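Local coordinates for monosaccharide ABC transporter substrate-binding protein, CUT2 family (Bradyrhizobium sp., PDB 4YHS) that probably binds a monosaccharide or related solute in the periplasm and delivers it to a CUT2-family ABC importer, and here holds bis-tris, at residues 25-30 against 51-56; 206-211 against 216-221. All coordinates share one frame; numbering follows the deposited sequence.

Interaction 1 (25-30 against 51-56); sequences EWYPYD and PLEKAS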
loop_
_atom_site.group_PDB
_atom_site.type_symbol
_atom_site.label_atom_id
_atom_site.label_comp_id
_atom_site.label_asym_id
_atom_site.label_seq_id
_atom_site.Cartn_x
_atom_site.Cartn_y
_atom_site.Cartn_z
ATOM N N GLU A 25 -20.415 -6.804 -4.422
ATOM C CA GLU A 25 -19.754 -5.533 -4.171
ATOM C C GLU A 25 -18.451 -5.793 -3.453
ATOM O O GLU A 25 -18.193 -6.903 -2.990
ATOM C CB GLU A 25 -20.641 -4.623 -3.324
ATOM C CG GLU A 25 -22.002 -4.311 -3.961
ATOM C CD GLU A 25 -21.937 -3.137 -4.921
ATOM O OE1 GLU A 25 -20.850 -2.892 -5.488
ATOM O OE2 GLU A 25 -22.968 -2.447 -5.092
ATOM N N TRP A 26 -17.627 -4.761 -3.353
ATOM C CA TRP A 26 -16.332 -4.876 -2.744
ATOM C C TRP A 26 -16.448 -4.998 -1.230
ATOM O O TRP A 26 -15.561 -5.569 -0.579
ATOM C CB TRP A 26 -15.461 -3.686 -3.114
ATOM C CG TRP A 26 -15.904 -2.348 -2.555
ATOM C CD1 TRP A 26 -16.700 -1.417 -3.171
ATOM C CD2 TRP A 26 -15.538 -1.784 -1.290
ATOM N NE1 TRP A 26 -16.869 -0.324 -2.361
ATOM C CE2 TRP A 26 -16.169 -0.518 -1.201
ATOM C CE3 TRP A 26 -14.758 -2.227 -0.205
ATOM C CZ2 TRP A 26 -16.011 0.322 -0.097
ATOM C CZ3 TRP A 26 -14.633 -1.404 0.899
ATOM C CH2 TRP A 26 -15.254 -0.135 0.940
ATOM N N TYR A 27 -17.543 -4.464 -0.690
ATOM C CA TYR A 27 -17.797 -4.457 0.732
ATOM C C TYR A 27 -18.770 -5.589 1.146
ATOM O O TYR A 27 -19.489 -6.114 0.302
ATOM C CB TYR A 27 -18.365 -3.102 1.135
ATOM C CG TYR A 27 -19.633 -2.727 0.420
ATOM C CD1 TYR A 27 -19.588 -2.052 -0.782
ATOM C CD2 TYR A 27 -20.887 -3.044 0.957
ATOM C CE1 TYR A 27 -20.744 -1.690 -1.446
ATOM C CE2 TYR A 27 -22.052 -2.687 0.312
ATOM C CZ TYR A 27 -21.978 -2.004 -0.895
ATOM O OH TYR A 27 -23.131 -1.627 -1.559
ATOM N N PRO A 28 -18.813 -5.947 2.446
ATOM C CA PRO A 28 -17.941 -5.440 3.513
ATOM C C PRO A 28 -16.519 -5.940 3.358
ATOM O O PRO A 28 -16.311 -7.008 2.768
ATOM C CB PRO A 28 -18.597 -5.991 4.794
ATOM C CG PRO A 28 -19.417 -7.161 4.331
ATOM C CD PRO A 28 -19.912 -6.767 2.994
ATOM N N TYR A 29 -15.549 -5.175 3.849
ATOM C CA TYR A 29 -14.149 -5.509 3.623
ATOM C C TYR A 29 -13.432 -5.593 4.958
ATOM O O TYR A 29 -13.625 -4.750 5.828
ATOM C CB TYR A 29 -13.496 -4.464 2.712
ATOM C CG TYR A 29 -12.302 -4.970 1.908
ATOM C CD1 TYR A 29 -12.486 -5.630 0.711
ATOM C CD2 TYR A 29 -10.992 -4.776 2.342
ATOM C CE1 TYR A 29 -11.439 -6.114 -0.021
ATOM C CE2 TYR A 29 -9.914 -5.247 1.576
ATOM C CZ TYR A 29 -10.162 -5.925 0.392
ATOM O OH TYR A 29 -9.152 -6.444 -0.395
ATOM N N ASP A 30 -12.601 -6.616 5.110
ATOM C CA ASP A 30 -11.808 -6.792 6.312
ATOM C C ASP A 30 -10.851 -5.636 6.425
ATOM O O ASP A 30 -10.086 -5.369 5.496
ATOM C CB ASP A 30 -11.035 -8.113 6.286
ATOM C CG ASP A 30 -11.925 -9.324 6.509
ATOM O OD1 ASP A 30 -13.056 -9.179 7.032
ATOM O OD2 ASP A 30 -11.469 -10.437 6.199
ATOM N N PRO A 51 -19.280 0.740 3.698
ATOM C CA PRO A 51 -19.528 2.100 3.218
ATOM C C PRO A 51 -21.016 2.409 3.140
ATOM O O PRO A 51 -21.880 1.524 3.387
ATOM C CB PRO A 51 -18.894 2.078 1.830
ATOM C CG PRO A 51 -19.207 0.701 1.339
ATOM C CD PRO A 51 -19.109 -0.193 2.568
ATOM N N LEU A 52 -21.327 3.670 2.839
ATOM C CA LEU A 52 -22.696 4.081 2.567
ATOM C C LEU A 52 -23.200 3.460 1.278
ATOM O O LEU A 52 -22.410 3.162 0.377
ATOM C CB LEU A 52 -22.799 5.605 2.468
ATOM C CG LEU A 52 -22.435 6.429 3.703
ATOM C CD1 LEU A 52 -22.414 7.916 3.353
ATOM C CD2 LEU A 52 -23.386 6.162 4.872
ATOM N N GLU A 53 -24.520 3.264 1.195
ATOM C CA GLU A 53 -25.142 2.829 -0.049
ATOM C C GLU A 53 -25.097 3.907 -1.127
ATOM O O GLU A 53 -24.783 3.619 -2.284
ATOM C CB GLU A 53 -26.603 2.393 0.211
ATOM C CG GLU A 53 -26.690 1.012 0.850
ATOM C CD GLU A 53 -25.987 -0.056 0.017
ATOM O OE1 GLU A 53 -26.521 -0.408 -1.056
ATOM O OE2 GLU A 53 -24.890 -0.522 0.416
ATOM N N LYS A 54 -25.392 5.145 -0.736
ATOM C CA LYS A 54 -25.414 6.284 -1.650
ATOM C C LYS A 54 -25.120 7.574 -0.902
ATOM O O LYS A 54 -25.410 7.676 0.293
ATOM C CB LYS A 54 -26.785 6.420 -2.331
ATOM C CG LYS A 54 -26.966 5.607 -3.615
ATOM C CD LYS A 54 -26.084 6.110 -4.745
ATOM C CE LYS A 54 -26.354 5.367 -6.037
ATOM N NZ LYS A 54 -25.557 5.937 -7.159
ATOM N N ALA A 55 -24.572 8.564 -1.604
ATOM C CA ALA A 55 -24.536 9.929 -1.095
ATOM C C ALA A 55 -25.911 10.557 -1.242
ATOM O O ALA A 55 -26.696 10.145 -2.096
ATOM C CB ALA A 55 -23.504 10.752 -1.833
ATOM N N SER A 56 -26.187 11.565 -0.423
ATOM C CA SER A 56 -27.465 12.279 -0.448
ATOM C C SER A 56 -27.444 13.420 -1.443
ATOM O O SER A 56 -28.477 14.020 -1.752
ATOM C CB SER A 56 -27.772 12.834 0.928
ATOM O OG SER A 56 -26.794 13.800 1.272
#
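Tyr-27 and Pro-51 face each other where irregular chain leading into strand 29-35 meets the loop after strand 43-49; their CA atoms, the nearest across the two segments, are 7.2 Å apart, so side chains make the whole contact. The Pro-51 ring does most of the work. Its CG lies over one face of the Tyr-27 ring, 3.8 Å from the centroid and 25° off the normal, a CH-pi contact, while CB of Glu-25 covers the opposite face. Pro-51 CD presses against the root of the same side chain, 3.3 Å from Tyr-27 CB. The Tyr-27 chi1 of 58° places CG between the backbone N and carbonyl carbon, sending the ring out along Pro-51 toward Glu-53. There the hydroxyl OH can make a weak hydrogen bond, not a settled one, to Glu-53 OE2 at 2.9 Å, the ring and carboxylate planes 68° apart. With an alanine here, the side of Pro-51 that the phenol covers would probably be left bare and Glu-53 OE2 would lose its weak hydroxyl contact. Trp-26 meets Pro-51 obliquely, CZ2 3.5 Å from CG, and its NE1 is hydrogen-bonded to Glu-83 of helix 71-87. The arrangement is a proline set in the angle between two aromatic side chains, joining the N-terminal lead-in to strand 29-35 with the loop between strands 43-49 and 60-65, against helices 71-87 and 299-314.

Interaction 2 (206-211 against 216-221); sequences GFMDAV and IKVLEP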
loop_
_atom_site.group_PDB
_atom_site.type_symbol
_atom_site.label_atom_id
_atom_site.label_comp_id
_atom_site.label_asym_id
_atom_site.label_seq_id
_atom_site.Cartn_x
_atom_site.Cartn_y
_atom_site.Cartn_z
ATOM N N GLY A 206 9.443 -4.797 11.012
ATOM C CA GLY A 206 8.336 -5.736 11.020
ATOM C C GLY A 206 8.733 -7.151 10.621
ATOM O O GLY A 206 8.358 -8.125 11.280
ATOM N N PHE A 207 9.492 -7.269 9.537
ATOM C CA PHE A 207 9.951 -8.567 9.049
ATOM C C PHE A 207 10.822 -9.271 10.099
ATOM O O PHE A 207 10.636 -10.444 10.381
ATOM C CB PHE A 207 10.722 -8.393 7.745
ATOM C CG PHE A 207 11.127 -9.676 7.109
ATOM C CD1 PHE A 207 10.210 -10.428 6.403
ATOM C CD2 PHE A 207 12.429 -10.139 7.228
ATOM C CE1 PHE A 207 10.568 -11.637 5.807
ATOM C CE2 PHE A 207 12.804 -11.341 6.645
ATOM C CZ PHE A 207 11.869 -12.096 5.933
HETATM N N MSE A 208 11.751 -8.532 10.684
HETATM C CA MSE A 208 12.686 -9.113 11.639
HETATM C C MSE A 208 11.949 -9.505 12.911
HETATM O O MSE A 208 12.244 -10.554 13.486
HETATM C CB MSE A 208 13.826 -8.146 11.972
HETATM C CG MSE A 208 14.760 -7.828 10.825
HETATM SE SE MSE A 208 15.573 -9.431 9.999
HETATM C CE MSE A 208 16.852 -9.969 11.417
ATOM N N ASP A 209 11.006 -8.669 13.351
ATOM C CA ASP A 209 10.265 -8.945 14.581
ATOM C C ASP A 209 9.469 -10.212 14.339
ATOM O O ASP A 209 9.425 -11.082 15.200
ATOM C CB ASP A 209 9.317 -7.811 14.992
ATOM C CG ASP A 209 10.029 -6.582 15.517
ATOM O OD1 ASP A 209 11.244 -6.632 15.819
ATOM O OD2 ASP A 209 9.333 -5.546 15.647
ATOM N N ALA A 210 8.861 -10.326 13.161
ATOM C CA ALA A 210 7.953 -11.445 12.903
ATOM C C ALA A 210 8.642 -12.808 12.752
ATOM O O ALA A 210 8.030 -13.824 13.080
ATOM C CB ALA A 210 7.078 -11.148 11.649
ATOM N N VAL A 211 9.910 -12.846 12.323
ATOM C CA VAL A 211 10.613 -14.124 12.139
ATOM C C VAL A 211 11.387 -14.553 13.379
ATOM O O VAL A 211 11.899 -15.665 13.452
ATOM C CB VAL A 211 11.596 -14.086 10.942
ATOM C CG1 VAL A 211 10.828 -13.793 9.647
ATOM C CG2 VAL A 211 12.730 -13.091 11.173
ATOM N N ILE A 216 13.912 -19.687 10.917
ATOM C CA ILE A 216 14.435 -18.779 9.908
ATOM C C ILE A 216 15.695 -18.090 10.399
ATOM O O ILE A 216 15.727 -17.525 11.501
ATOM C CB ILE A 216 13.404 -17.686 9.524
ATOM C CG1 ILE A 216 12.180 -18.308 8.832
ATOM C CG2 ILE A 216 14.044 -16.637 8.635
ATOM C CD1 ILE A 216 10.969 -17.431 8.913
ATOM N N LYS A 217 16.727 -18.135 9.566
ATOM C CA LYS A 217 17.908 -17.304 9.749
ATOM C C LYS A 217 17.899 -16.261 8.625
ATOM O O LYS A 217 17.847 -16.619 7.453
ATOM C CB LYS A 217 19.180 -18.156 9.724
ATOM C CG LYS A 217 20.494 -17.358 9.522
ATOM C CD LYS A 217 20.782 -16.369 10.647
ATOM C CE LYS A 217 21.919 -15.422 10.296
ATOM N NZ LYS A 217 22.133 -14.372 11.351
ATOM N N VAL A 218 17.942 -14.984 8.990
ATOM C CA VAL A 218 18.002 -13.919 8.004
ATOM C C VAL A 218 19.442 -13.426 7.848
ATOM O O VAL A 218 20.132 -13.107 8.831
ATOM C CB VAL A 218 17.079 -12.753 8.390
ATOM C CG1 VAL A 218 16.980 -11.783 7.280
ATOM C CG2 VAL A 218 15.713 -13.253 8.724
ATOM N N LEU A 219 19.919 -13.397 6.608
ATOM C CA LEU A 219 21.256 -12.876 6.346
ATOM C C LEU A 219 21.236 -11.394 6.645
ATOM O O LEU A 219 20.163 -10.807 6.714
ATOM C CB LEU A 219 21.665 -13.121 4.902
ATOM C CG LEU A 219 21.829 -14.585 4.502
ATOM C CD1 LEU A 219 22.143 -14.707 3.002
ATOM C CD2 LEU A 219 22.900 -15.253 5.335
ATOM N N GLU A 220 22.404 -10.786 6.818
ATOM C CA GLU A 220 22.433 -9.352 7.025
ATOM C C GLU A 220 21.702 -8.700 5.839
ATOM O O GLU A 220 21.860 -9.130 4.690
ATOM C CB GLU A 220 23.868 -8.824 7.160
ATOM C CG GLU A 220 24.632 -9.367 8.382
ATOM C CD GLU A 220 24.112 -8.852 9.739
ATOM O OE1 GLU A 220 22.923 -8.473 9.862
ATOM O OE2 GLU A 220 24.913 -8.830 10.699
ATOM N N PRO A 221 20.874 -7.689 6.120
ATOM C CA PRO A 221 20.123 -7.001 5.065
ATOM C C PRO A 221 21.023 -6.362 4.028
ATOM O O PRO A 221 22.048 -5.754 4.371
ATOM C CB PRO A 221 19.337 -5.939 5.836
ATOM C CG PRO A 221 20.073 -5.757 7.106
ATOM C CD PRO A 221 20.564 -7.123 7.447
HETATM O O HOH W 1 14.692 -16.243 13.531
#
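Helix 198-211 packs, through 206-211, on strand 216-218, the edge strand of a four-stranded parallel sheet, within the beta-alpha-beta unit that starts at strand 186-191. The two short axes run 149° apart in direction and come within 9.8 Å, a spacing filled by apolar side chains. Van der Waals contacts centre on Val-218. Its CG2 meets Val-211 CG2 at 3.9 Å, the two side chains crossing at about a right angle, and the Phe-207 ring reaches the same methyl obliquely through CE2. The Phe-207 ring also stacks with Trp-190 of strand 186-191. In selenomethionine Met-208 the bend at chi2 (-56°) brings SE to 3.9 Å from Val-218 CG1, and the one at chi3 (-72°) turns CE toward Val-218 CB. Nearer the turn, Ile-216 extends CD1 to 3.7 Å from Val-211 CG1, while its side chain also touches Leu-175 and Ala-176 of helix 164-178. No direct hydrogen bond crosses between the segments; the polar links are indirect, at the end where the chain reverses. Ser-214 OG, in that turn, bonds to both Val-211 O and Ile-216 N. One water donates to both Val-211 O, at 2.9 Å, and Ile-216 O, at 2.6 Å.

Interactions 1 and 2 lie on opposite sides of the chain's centre, with their own centres 38 Å apart and their nearest atoms about 19 Å apart, so neither touches the other. They also follow in series along the chain: 25-30 has met 51-56 long before 206-211 meets 216-221. Interaction 1 belongs to the region around the mixed sheet that includes strands 29-35 and 60-65, interaction 2 to the four-stranded parallel sheet. Two such sheet-and-helix halves are the hallmark of periplasmic binding proteins, where the solute is typically held in the cleft between them. The contact centres lie about 20 Å and 21 Å from the chain centre, consistent with peripheral positions in the fold.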